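Local coordinates for protein pertussis toxin-like subunit ArtA (Escherichia coli, PDB 4Z9D) that binds NAD and probably transfers its ADP-ribose, serving as the catalytic subunit of a pertussis-like AB5 toxin that inhibits trimeric G proteins, at residues 5-10 / 53-58; 78-83 / 128-133; 96-101 / 169-174. The protein carries 2 engineered substitutions. All blocks are in the same frame, centred on the assembly; numbering follows the deposited sequence.

Interaction 1: 5-10 / 53-58. With NAD (nicotinamide-adenine-dinucleotide), chain F.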
loop_
_atom_site.group_PDB
_atom_site.type_symbol
_atom_site.label_atom_id
_atom_site.label_comp_id
_atom_site.label_asym_id
_atom_site.label_seq_id
_atom_site.Cartn_x
_atom_site.Cartn_y
_atom_site.Cartn_z
ATOM N N ASP A 5 0.497 -14.974 -1.200
ATOM C CA ASP A 5 0.639 -13.684 -0.548
ATOM C C ASP A 5 -0.520 -12.775 -0.942
ATOM O O ASP A 5 -0.758 -12.538 -2.127
ATOM C CB ASP A 5 1.957 -13.010 -0.933
ATOM C CG ASP A 5 3.163 -13.623 -0.246
ATOM O OD1 ASP A 5 3.006 -14.206 0.852
ATOM O OD2 ASP A 5 4.273 -13.532 -0.827
ATOM N N PHE A 6 -1.255 -12.285 0.047
ATOM C CA PHE A 6 -2.274 -11.265 -0.206
ATOM C C PHE A 6 -1.930 -10.020 0.579
ATOM O O PHE A 6 -1.351 -10.117 1.659
ATOM C CB PHE A 6 -3.676 -11.768 0.157
ATOM C CG PHE A 6 -4.206 -12.797 -0.798
ATOM C CD1 PHE A 6 -4.032 -14.150 -0.547
ATOM C CD2 PHE A 6 -4.867 -12.412 -1.950
ATOM C CE1 PHE A 6 -4.513 -15.098 -1.424
ATOM C CE2 PHE A 6 -5.346 -13.356 -2.839
ATOM C CZ PHE A 6 -5.171 -14.705 -2.573
ATOM N N VAL A 7 -2.238 -8.856 0.018
ATOM C CA VAL A 7 -2.032 -7.596 0.722
ATOM C C VAL A 7 -3.273 -6.710 0.661
ATOM O O VAL A 7 -4.202 -6.969 -0.115
ATOM C CB VAL A 7 -0.824 -6.803 0.143
ATOM C CG1 VAL A 7 0.464 -7.605 0.273
ATOM C CG2 VAL A 7 -1.068 -6.441 -1.313
ATOM N N TYR A 8 -3.292 -5.683 1.502
ATOM C CA TYR A 8 -4.373 -4.707 1.496
ATOM C C TYR A 8 -3.914 -3.315 1.083
ATOM O O TYR A 8 -2.783 -2.913 1.367
ATOM C CB TYR A 8 -5.007 -4.578 2.866
ATOM C CG TYR A 8 -5.631 -5.820 3.431
ATOM C CD1 TYR A 8 -6.897 -6.214 3.033
ATOM C CD2 TYR A 8 -4.981 -6.556 4.405
ATOM C CE1 TYR A 8 -7.500 -7.338 3.586
ATOM C CE2 TYR A 8 -5.565 -7.692 4.951
ATOM C CZ TYR A 8 -6.826 -8.069 4.538
ATOM O OH TYR A 8 -7.409 -9.187 5.092
ATOM N N ARG A 9 -4.821 -2.555 0.482
ATOM C CA ARG A 9 -4.564 -1.135 0.242
ATOM C C ARG A 9 -5.807 -0.319 0.547
ATOM O O ARG A 9 -6.897 -0.666 0.111
ATOM C CB ARG A 9 -4.106 -0.879 -1.208
ATOM C CG ARG A 9 -3.962 0.619 -1.533
ATOM C CD ARG A 9 -3.258 0.913 -2.866
ATOM N NE ARG A 9 -3.378 2.344 -3.179
ATOM C CZ ARG A 9 -2.633 3.300 -2.644
ATOM N NH1 ARG A 9 -1.649 2.992 -1.806
ATOM N NH2 ARG A 9 -2.856 4.573 -2.971
ATOM N N VAL A 10 -5.637 0.747 1.323
ATOM C CA VAL A 10 -6.701 1.711 1.549
ATOM C C VAL A 10 -6.588 2.825 0.503
ATOM O O VAL A 10 -5.523 3.408 0.332
ATOM C CB VAL A 10 -6.630 2.295 2.968
ATOM C CG1 VAL A 10 -7.759 3.312 3.184
ATOM C CG2 VAL A 10 -6.754 1.177 3.981
ATOM N N THR A 53 1.112 -0.867 0.166
ATOM C CA THR A 53 0.155 -1.873 0.645
ATOM C C THR A 53 0.608 -2.368 2.014
ATOM O O THR A 53 1.706 -2.035 2.460
ATOM C CB THR A 53 0.036 -3.092 -0.310
ATOM O OG1 THR A 53 1.234 -3.880 -0.230
ATOM C CG2 THR A 53 -0.183 -2.669 -1.758
ATOM N N THR A 54 -0.233 -3.150 2.693
ATOM C CA THR A 54 0.172 -3.737 3.965
ATOM C C THR A 54 -0.406 -5.137 4.074
ATOM O O THR A 54 -1.483 -5.412 3.539
ATOM C CB THR A 54 -0.315 -2.897 5.183
ATOM O OG1 THR A 54 0.020 -3.566 6.413
ATOM C CG2 THR A 54 -1.831 -2.714 5.130
ATOM N N THR A 55 0.303 -6.023 4.764
ATOM C CA THR A 55 -0.210 -7.374 4.983
ATOM C C THR A 55 -1.241 -7.409 6.104
ATOM O O THR A 55 -1.955 -8.402 6.271
ATOM C CB THR A 55 0.902 -8.363 5.342
ATOM O OG1 THR A 55 1.597 -7.903 6.508
ATOM C CG2 THR A 55 1.879 -8.526 4.177
ATOM N N SER A 56 -1.296 -6.332 6.882
ATOM C CA SER A 56 -2.062 -6.301 8.127
ATOM C C SER A 56 -3.440 -5.633 8.034
ATOM O O SER A 56 -3.549 -4.426 7.811
ATOM C CB SER A 56 -1.226 -5.607 9.206
ATOM O OG SER A 56 -1.984 -5.322 10.369
ATOM N N LEU A 57 -4.486 -6.433 8.220
ATOM C CA LEU A 57 -5.855 -5.947 8.257
ATOM C C LEU A 57 -6.025 -4.924 9.375
ATOM O O LEU A 57 -6.663 -3.879 9.204
ATOM C CB LEU A 57 -6.817 -7.117 8.480
ATOM C CG LEU A 57 -8.286 -6.758 8.696
ATOM C CD1 LEU A 57 -8.876 -6.161 7.423
ATOM C CD2 LEU A 57 -9.100 -7.962 9.160
ATOM N N ILE A 58 -5.391 -5.213 10.502
ATOM C CA ILE A 58 -5.464 -4.334 11.660
ATOM C C ILE A 58 -4.907 -2.970 11.306
ATOM O O ILE A 58 -5.499 -1.941 11.652
ATOM C CB ILE A 58 -4.704 -4.929 12.859
ATOM C CG1 ILE A 58 -5.528 -6.067 13.458
ATOM C CG2 ILE A 58 -4.420 -3.849 13.904
ATOM C CD1 ILE A 58 -4.741 -7.016 14.331
HETATM P PA NAD F . -1.080 7.756 -2.128
HETATM O O1A NAD F . -0.699 6.542 -2.895
HETATM O O2A NAD F . -0.614 9.089 -2.588
HETATM O O5B NAD F . -2.705 7.742 -1.998
HETATM C C5B NAD F . -3.479 8.796 -1.403
HETATM C C4B NAD F . -4.619 9.146 -2.383
HETATM O O4B NAD F . -4.078 9.756 -3.594
HETATM C C3B NAD F . -5.262 7.885 -2.873
HETATM O O3B NAD F . -6.190 7.420 -1.846
HETATM C C2B NAD F . -5.999 8.435 -4.061
HETATM O O2B NAD F . -6.979 9.342 -3.583
HETATM C C1B NAD F . -4.887 9.275 -4.708
HETATM N N9A NAD F . -3.883 8.588 -5.596
HETATM C C8A NAD F . -2.873 7.753 -5.359
HETATM N N7A NAD F . -2.277 7.487 -6.525
HETATM C C5A NAD F . -2.903 8.173 -7.485
HETATM C C6A NAD F . -2.706 8.265 -8.813
HETATM N N6A NAD F . -1.703 7.553 -9.320
HETATM N N1A NAD F . -3.480 9.029 -9.603
HETATM C C2A NAD F . -4.513 9.754 -9.013
HETATM N N3A NAD F . -4.702 9.643 -7.629
HETATM C C4A NAD F . -3.893 8.858 -6.900
HETATM O O3 NAD F . -0.611 7.593 -0.628
HETATM P PN NAD F . -0.849 6.242 0.244
HETATM O O1N NAD F . -0.717 5.031 -0.613
HETATM O O2N NAD F . -2.040 6.432 1.101
HETATM O O5D NAD F . 0.469 6.313 1.132
HETATM C C5D NAD F . 0.791 7.459 1.931
HETATM C C4D NAD F . 1.662 7.030 3.116
HETATM O O4D NAD F . 0.922 5.926 3.743
HETATM C C3D NAD F . 3.015 6.458 2.652
HETATM O O3D NAD F . 4.010 6.624 3.668
HETATM C C2D NAD F . 2.648 4.990 2.562
HETATM O O2D NAD F . 3.827 4.153 2.581
HETATM C C1D NAD F . 1.793 4.782 3.806
HETATM N N1N NAD F . 1.028 3.491 3.683
HETATM C C2N NAD F . -0.232 3.463 3.036
HETATM C C3N NAD F . -0.954 2.281 2.864
HETATM C C7N NAD F . -2.212 2.269 2.233
HETATM O O7N NAD F . -2.965 1.157 2.357
HETATM N N7N NAD F . -2.618 3.369 1.593
HETATM C C4N NAD F . -0.402 1.096 3.347
HETATM C C5N NAD F . 0.834 1.105 3.992
HETATM C C6N NAD F . 1.561 2.279 4.156
HETATM O O HOH W 1 -2.757 -10.154 4.290
#

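Interaction 2: 78-83 / 128-133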
loop_
_atom_site.group_PDB
_atom_site.type_symbol
_atom_site.label_atom_id
_atom_site.label_comp_id
_atom_site.label_asym_id
_atom_site.label_seq_id
_atom_site.Cartn_x
_atom_site.Cartn_y
_atom_site.Cartn_z
ATOM N N TYR A 78 -11.964 2.878 0.772
ATOM C CA TYR A 78 -12.204 1.467 0.533
ATOM C C TYR A 78 -10.962 0.694 0.947
ATOM O O TYR A 78 -9.844 1.192 0.813
ATOM C CB TYR A 78 -12.516 1.202 -0.945
ATOM C CG TYR A 78 -13.712 1.968 -1.479
ATOM C CD1 TYR A 78 -14.948 1.362 -1.606
ATOM C CD2 TYR A 78 -13.587 3.296 -1.879
ATOM C CE1 TYR A 78 -16.030 2.047 -2.110
ATOM C CE2 TYR A 78 -14.671 3.996 -2.381
ATOM C CZ TYR A 78 -15.892 3.365 -2.492
ATOM O OH TYR A 78 -16.981 4.051 -2.991
ATOM N N ARG A 79 -11.155 -0.512 1.464
ATOM C CA ARG A 79 -10.044 -1.429 1.668
ATOM C C ARG A 79 -10.065 -2.448 0.542
ATOM O O ARG A 79 -11.040 -3.181 0.398
ATOM C CB ARG A 79 -10.146 -2.133 3.028
ATOM C CG ARG A 79 -8.953 -3.023 3.356
ATOM C CD ARG A 79 -9.138 -3.778 4.650
ATOM N NE ARG A 79 -10.215 -4.765 4.571
ATOM C CZ ARG A 79 -11.356 -4.703 5.251
ATOM N NH1 ARG A 79 -11.581 -3.709 6.090
ATOM N NH2 ARG A 79 -12.262 -5.658 5.105
ATOM N N TYR A 80 -9.011 -2.479 -0.262
ATOM C CA TYR A 80 -8.893 -3.461 -1.331
ATOM C C TYR A 80 -8.033 -4.634 -0.894
ATOM O O TYR A 80 -6.994 -4.442 -0.257
ATOM C CB TYR A 80 -8.296 -2.812 -2.587
ATOM C CG TYR A 80 -9.217 -1.841 -3.262
ATOM C CD1 TYR A 80 -10.091 -2.270 -4.260
ATOM C CD2 TYR A 80 -9.225 -0.498 -2.906
ATOM C CE1 TYR A 80 -10.939 -1.385 -4.886
ATOM C CE2 TYR A 80 -10.085 0.392 -3.510
ATOM C CZ TYR A 80 -10.935 -0.056 -4.506
ATOM O OH TYR A 80 -11.786 0.831 -5.126
ATOM N N ARG A 81 -8.464 -5.847 -1.221
ATOM C CA ARG A 81 -7.624 -7.017 -0.999
ATOM C C ARG A 81 -6.985 -7.397 -2.313
ATOM O O ARG A 81 -7.663 -7.479 -3.330
ATOM C CB ARG A 81 -8.414 -8.202 -0.447
ATOM C CG ARG A 81 -7.476 -9.268 0.097
ATOM C CD ARG A 81 -8.167 -10.595 0.368
ATOM N NE ARG A 81 -9.395 -10.469 1.147
ATOM C CZ ARG A 81 -9.569 -10.958 2.374
ATOM N NH1 ARG A 81 -8.583 -11.591 2.998
ATOM N NH2 ARG A 81 -10.739 -10.808 2.981
ATOM N N ILE A 82 -5.678 -7.633 -2.291
ATOM C CA ILE A 82 -4.920 -7.770 -3.530
ATOM C C ILE A 82 -4.009 -8.984 -3.517
ATOM O O ILE A 82 -3.299 -9.213 -2.549
ATOM C CB ILE A 82 -4.045 -6.514 -3.781
ATOM C CG1 ILE A 82 -4.865 -5.223 -3.660
ATOM C CG2 ILE A 82 -3.314 -6.587 -5.141
ATOM C CD1 ILE A 82 -3.999 -3.970 -3.518
ATOM N N ARG A 83 -4.013 -9.768 -4.598
ATOM C CA ARG A 83 -3.030 -10.834 -4.723
ATOM C C ARG A 83 -1.674 -10.244 -5.092
ATOM O O ARG A 83 -1.546 -9.500 -6.067
ATOM C CB ARG A 83 -3.455 -11.877 -5.761
ATOM C CG ARG A 83 -2.360 -12.896 -6.076
ATOM C CD ARG A 83 -2.914 -14.070 -6.877
ATOM N NE ARG A 83 -3.436 -13.644 -8.174
ATOM C CZ ARG A 83 -2.681 -13.315 -9.225
ATOM N NH1 ARG A 83 -1.355 -13.347 -9.136
ATOM N NH2 ARG A 83 -3.252 -12.948 -10.365
ATOM N N GLU A 128 -6.833 -7.108 -12.462
ATOM C CA GLU A 128 -6.988 -8.552 -12.347
ATOM C C GLU A 128 -6.368 -9.138 -11.071
ATOM O O GLU A 128 -6.684 -10.264 -10.692
ATOM C CB GLU A 128 -6.408 -9.236 -13.591
ATOM C CG GLU A 128 -7.384 -9.191 -14.763
ATOM C CD GLU A 128 -6.789 -9.675 -16.076
ATOM O OE1 GLU A 128 -7.581 -10.090 -16.955
ATOM O OE2 GLU A 128 -5.544 -9.632 -16.236
ATOM N N ASN A 129 -5.485 -8.386 -10.414
ATOM C CA ASN A 129 -4.906 -8.821 -9.146
ATOM C C ASN A 129 -5.798 -8.519 -7.947
ATOM O O ASN A 129 -5.546 -8.993 -6.840
ATOM C CB ASN A 129 -3.559 -8.142 -8.902
ATOM C CG ASN A 129 -2.454 -8.758 -9.699
ATOM O OD1 ASN A 129 -2.466 -8.698 -10.926
ATOM N ND2 ASN A 129 -1.480 -9.353 -9.014
ATOM N N ILE A 130 -6.817 -7.699 -8.156
ATOM C CA ILE A 130 -7.615 -7.226 -7.037
ATOM C C ILE A 130 -8.807 -8.138 -6.808
ATOM O O ILE A 130 -9.651 -8.321 -7.684
ATOM C CB ILE A 130 -8.059 -5.777 -7.255
ATOM C CG1 ILE A 130 -6.813 -4.898 -7.453
ATOM C CG2 ILE A 130 -8.867 -5.267 -6.060
ATOM C CD1 ILE A 130 -7.096 -3.567 -8.111
ATOM N N VAL A 131 -8.862 -8.707 -5.611
ATOM C CA VAL A 131 -9.858 -9.702 -5.257
ATOM C C VAL A 131 -11.216 -9.078 -5.001
ATOM O O VAL A 131 -12.243 -9.573 -5.484
ATOM C CB VAL A 131 -9.407 -10.496 -4.005
ATOM C CG1 VAL A 131 -10.449 -11.524 -3.592
ATOM C CG2 VAL A 131 -8.082 -11.184 -4.285
ATOM N N GLU A 132 -11.220 -8.000 -4.220
ATOM C CA GLU A 132 -12.460 -7.450 -3.698
ATOM C C GLU A 132 -12.233 -6.085 -3.070
ATOM O O GLU A 132 -11.094 -5.651 -2.865
ATOM C CB GLU A 132 -13.080 -8.424 -2.671
ATOM C CG GLU A 132 -12.202 -8.664 -1.444
ATOM C CD GLU A 132 -12.704 -9.792 -0.544
ATOM O OE1 GLU A 132 -12.165 -9.928 0.578
ATOM O OE2 GLU A 132 -13.627 -10.538 -0.954
ATOM N N ALA A 133 -13.326 -5.406 -2.769
ATOM C CA ALA A 133 -13.254 -4.135 -2.079
ATOM C C ALA A 133 -14.285 -4.107 -0.966
ATOM O O ALA A 133 -15.302 -4.784 -1.045
ATOM C CB ALA A 133 -13.485 -2.998 -3.035
#

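Interaction 3: 96-101 / 169-174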
loop_
_atom_site.group_PDB
_atom_site.type_symbol
_atom_site.label_atom_id
_atom_site.label_comp_id
_atom_site.label_asym_id
_atom_site.label_seq_id
_atom_site.Cartn_x
_atom_site.Cartn_y
_atom_site.Cartn_z
ATOM N N ASN A 96 17.666 -2.746 4.374
ATOM C CA ASN A 96 18.981 -3.290 4.718
ATOM C C ASN A 96 20.049 -2.905 3.692
ATOM O O ASN A 96 21.185 -2.604 4.047
ATOM C CB ASN A 96 18.927 -4.809 4.863
ATOM C CG ASN A 96 18.155 -5.252 6.095
ATOM O OD1 ASN A 96 17.806 -4.438 6.955
ATOM N ND2 ASN A 96 17.897 -6.557 6.196
ATOM N N TYR A 97 19.700 -2.980 2.414
ATOM C CA TYR A 97 20.615 -2.569 1.360
ATOM C C TYR A 97 20.974 -1.081 1.431
ATOM O O TYR A 97 22.141 -0.719 1.354
ATOM C CB TYR A 97 20.018 -2.910 -0.000
ATOM C CG TYR A 97 20.815 -2.380 -1.172
ATOM C CD1 TYR A 97 21.962 -3.028 -1.594
ATOM C CD2 TYR A 97 20.384 -1.265 -1.888
ATOM C CE1 TYR A 97 22.696 -2.560 -2.688
ATOM C CE2 TYR A 97 21.096 -0.794 -2.990
ATOM C CZ TYR A 97 22.258 -1.448 -3.378
ATOM O OH TYR A 97 22.983 -1.000 -4.459
ATOM N N LEU A 98 19.976 -0.220 1.579
ATOM C CA LEU A 98 20.233 1.220 1.704
ATOM C C LEU A 98 21.134 1.512 2.907
ATOM O O LEU A 98 22.002 2.385 2.860
ATOM C CB LEU A 98 18.920 1.993 1.832
ATOM C CG LEU A 98 18.113 1.957 0.535
ATOM C CD1 LEU A 98 16.688 2.473 0.737
ATOM C CD2 LEU A 98 18.822 2.762 -0.547
ATOM N N THR A 99 20.912 0.790 3.997
ATOM C CA THR A 99 21.757 0.919 5.181
ATOM C C THR A 99 23.212 0.494 4.899
ATOM O O THR A 99 24.144 1.143 5.383
ATOM C CB THR A 99 21.175 0.105 6.351
ATOM O OG1 THR A 99 19.839 0.555 6.610
ATOM C CG2 THR A 99 22.005 0.306 7.611
ATOM N N GLN A 100 23.420 -0.578 4.129
ATOM C CA GLN A 100 24.787 -0.972 3.759
ATOM C C GLN A 100 25.401 0.045 2.807
ATOM O O GLN A 100 26.621 0.118 2.650
ATOM C CB GLN A 100 24.834 -2.333 3.065
ATOM C CG GLN A 100 24.478 -3.548 3.897
ATOM C CD GLN A 100 24.198 -4.768 3.026
ATOM O OE1 GLN A 100 24.031 -4.657 1.808
ATOM N NE2 GLN A 100 24.165 -5.942 3.648
ATOM N N ARG A 101 24.555 0.846 2.179
ATOM C CA ARG A 101 25.064 1.855 1.261
ATOM C C ARG A 101 25.314 3.174 1.962
ATOM O O ARG A 101 25.783 4.119 1.345
ATOM C CB ARG A 101 24.097 2.041 0.084
ATOM C CG ARG A 101 24.005 0.825 -0.842
ATOM C CD ARG A 101 25.289 0.636 -1.631
ATOM N NE ARG A 101 25.634 1.888 -2.294
ATOM C CZ ARG A 101 25.232 2.227 -3.513
ATOM N NH1 ARG A 101 25.585 3.401 -4.014
ATOM N NH2 ARG A 101 24.475 1.403 -4.225
ATOM N N PRO A 169 14.998 -3.051 -7.486
ATOM C CA PRO A 169 15.995 -2.598 -8.458
ATOM C C PRO A 169 15.914 -1.099 -8.708
ATOM O O PRO A 169 14.875 -0.485 -8.453
ATOM C CB PRO A 169 15.657 -3.388 -9.731
ATOM C CG PRO A 169 14.332 -3.980 -9.510
ATOM C CD PRO A 169 14.062 -4.038 -8.048
ATOM N N GLN A 170 17.015 -0.531 -9.178
ATOM C CA GLN A 170 17.069 0.868 -9.586
ATOM C C GLN A 170 16.677 1.832 -8.462
ATOM O O GLN A 170 16.074 2.881 -8.716
ATOM C CB GLN A 170 16.171 1.099 -10.819
ATOM C CG GLN A 170 16.603 0.314 -12.073
ATOM C CD GLN A 170 15.743 -0.910 -12.367
ATOM O OE1 GLN A 170 14.540 -0.921 -12.090
ATOM N NE2 GLN A 170 16.361 -1.952 -12.938
ATOM N N LEU A 171 17.023 1.490 -7.223
ATOM C CA LEU A 171 16.763 2.394 -6.100
ATOM C C LEU A 171 17.573 3.690 -6.222
ATOM O O LEU A 171 18.705 3.680 -6.709
ATOM C CB LEU A 171 17.071 1.720 -4.759
ATOM C CG LEU A 171 16.073 0.687 -4.220
ATOM C CD1 LEU A 171 16.663 -0.050 -3.031
ATOM C CD2 LEU A 171 14.778 1.378 -3.804
ATOM N N VAL A 172 17.004 4.793 -5.745
ATOM C CA VAL A 172 17.763 6.035 -5.631
ATOM C C VAL A 172 18.526 6.049 -4.307
ATOM O O VAL A 172 17.950 5.851 -3.249
ATOM C CB VAL A 172 16.858 7.269 -5.713
ATOM C CG1 VAL A 172 17.697 8.535 -5.600
ATOM C CG2 VAL A 172 16.094 7.271 -7.019
ATOM N N VAL A 173 19.835 6.257 -4.387
ATOM C CA VAL A 173 20.702 6.282 -3.221
ATOM C C VAL A 173 21.447 7.600 -3.259
ATOM O O VAL A 173 22.459 7.720 -3.952
ATOM C CB VAL A 173 21.709 5.121 -3.221
ATOM C CG1 VAL A 173 22.597 5.182 -1.978
ATOM C CG2 VAL A 173 20.992 3.788 -3.281
ATOM N N PRO A 174 20.937 8.603 -2.534
ATOM C CA PRO A 174 21.513 9.957 -2.540
ATOM C C PRO A 174 22.932 9.999 -1.983
ATOM O O PRO A 174 23.162 9.338 -0.973
ATOM C CB PRO A 174 20.555 10.756 -1.637
ATOM C CG PRO A 174 19.326 9.879 -1.469
ATOM C CD PRO A 174 19.830 8.479 -1.570
#

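Interaction 1: 5-10 / 53-58
Val7, Tyr8 and Arg9 run against Thr53–Thr55 where strand 6-11 crosses the end of strand 50-54. The two strands belong to different antiparallel sheets, which flank the NAD cleft of the ADP-ribosyltransferase fold; the touching parts 6-9 and 53-57 run in directions 103° apart. A water links Phe6 O to Thr55 O, donating to both. Val7 then lays CB and CG2 on Thr53 OG1, each 3.6 Å away. That hydroxyl is bonded to Ile119 O, and a small branched residue fits beside it. At Tyr8 lies the single antiparallel hydrogen-bonded bridge: Tyr8 N donates to Thr54 O at 2.7 Å and Thr54 N to Tyr8 O at 2.9 Å. The Tyr8 ring has Leu57 CD1 over one face and Thr54 O and Thr55 O at its edge. Arg9, extended from CG to NE, carries its guanidinium to the NAD diphosphate. NH1 makes an unusually short 2.5 Å bond to NAD O1N and also bonds Ala52 O; NH2 bonds NAD O1A and pairs with Asp11. Val10 bonds the nicotinamide amide through its backbone: its N donates to NAD O7N (2.9 Å, 172°), and NAD N7N donates back to Val10 O at 3.2 Å.

Interaction 2: 78-83 / 128-133
Arg81 and Glu132 lie side by side, pointing the same way, with guanidinium and carboxylate planes turned 61° apart. A bend at chi3 (-49°) places Arg81 NE toward the acid, and Glu132 OE1 sits at the guanidinium edge, within its plane. This one oxygen takes both NE and NH2 of Arg81, each at 2.9 Å: NE comes from above the carboxylate plane, NH2 nearly along the C–O axis. Long, flexible side chains suit this partly exposed face, being long enough to meet across the strands, where the opposite charges probably offset each other. On the other face, lined by Tyr80, Ile82, Ile130 and Ala133, the side chains meet through apolar atoms. The Tyr80 ring meets Ala133 CB obliquely (CE1 to CB 3.5 Å), and Ile130 CG2 touches its CD1 at 3.7 Å; alanine is small enough to admit the ring, whose OH reaches Arg13 O. Strands 77-83 and 130-139 are central neighbours in a four-stranded antiparallel sheet, and a beta bulge interrupts them here: Val131 N bonds Arg81 O, whereas Arg81 N bonds Glu132 O, so the register slips by one residue. Where the 3-10 turn enters the strand, Asn129 and Arg83 cross at about a right angle. Asn129 ND2 gives Arg83 O a nearly straight bond (3.0 Å, 178°) and also lies 3.8 Å above one face of the Arg83 guanidinium, nearer its rim than its centre; that group hydrogen-bonds to Thr161 and Val157.

Interaction 3: 96-101 / 169-174
Val173 sends one methyl to Leu98, in the last turn of helix 92-100, and the other to Arg101 just after it. The contact is a loop-on-helix packing in which the last modelled residues, with no regular secondary structure, pack on the surface of the ADP-ribosyltransferase fold. CG2 meets Leu98 CD2 at 3.6 Å, the closest approach between the segments, as the two side chains run antiparallel alongside each other. CG1 instead lies over one face of the Arg101 guanidinium, 4.0 Å from NH1 and nearer the edge of the group than its centre. A beta-branched residue suits this place because one short side chain can cover an aliphatic group and a flat cationic one together. Leu171 adds a looser contact: its CD1 approaches Leu98 CD2 at 4.3 Å and Tyr97 CD2 at 4.1 Å, obliquely to the ring. The CA–CB bond of Val172, between them, points away from segment 96-101.

The next layer explains where these groups stand. Arg101 CG, anti to its carbonyl carbon (chi1 -67°), lies 3.8 Å above one face of the Tyr97 ring, toward its rim; bends at chi2 and chi3 then turn the chain onward. Leu32 of helix 32-37 touches both Leu98 and Leu171, and Phe105 also packs on Leu98, the buried member of the group. Arg30 NH2 bonds Pro169 O, and Arg30 shares a backbone hydrogen bond with Val172, consistent with its steadying the loop. Several of the residues also touch a crystal neighbour, so the lattice may influence this surface arrangement. The polar end of Arg101 is held within segment 96-101: NH2 donates to Tyr97 OH at 2.8 Å, with the hydroxyl oxygen in the guanidinium plane.

Interactions 1 and 2 are neighbours that share one sheet: strands 6-11 and 77-83 lie next to each other, and Val7 O and Arg9 O probably accept bonds from Ile82 N and Tyr80 N. Interaction 2 is the buried one and works by sheet pairing, with a salt bridge on one face and apolar packing on the other. Interaction 1 is partly buried; it joins that sheet to a second one and adds direct bonds to NAD. Interaction 3 stands apart on the surface, its nearest atoms about 14 Å from interaction 1 and about 16 Å from interaction 2, and relies on methyl contacts rather than backbone pairing.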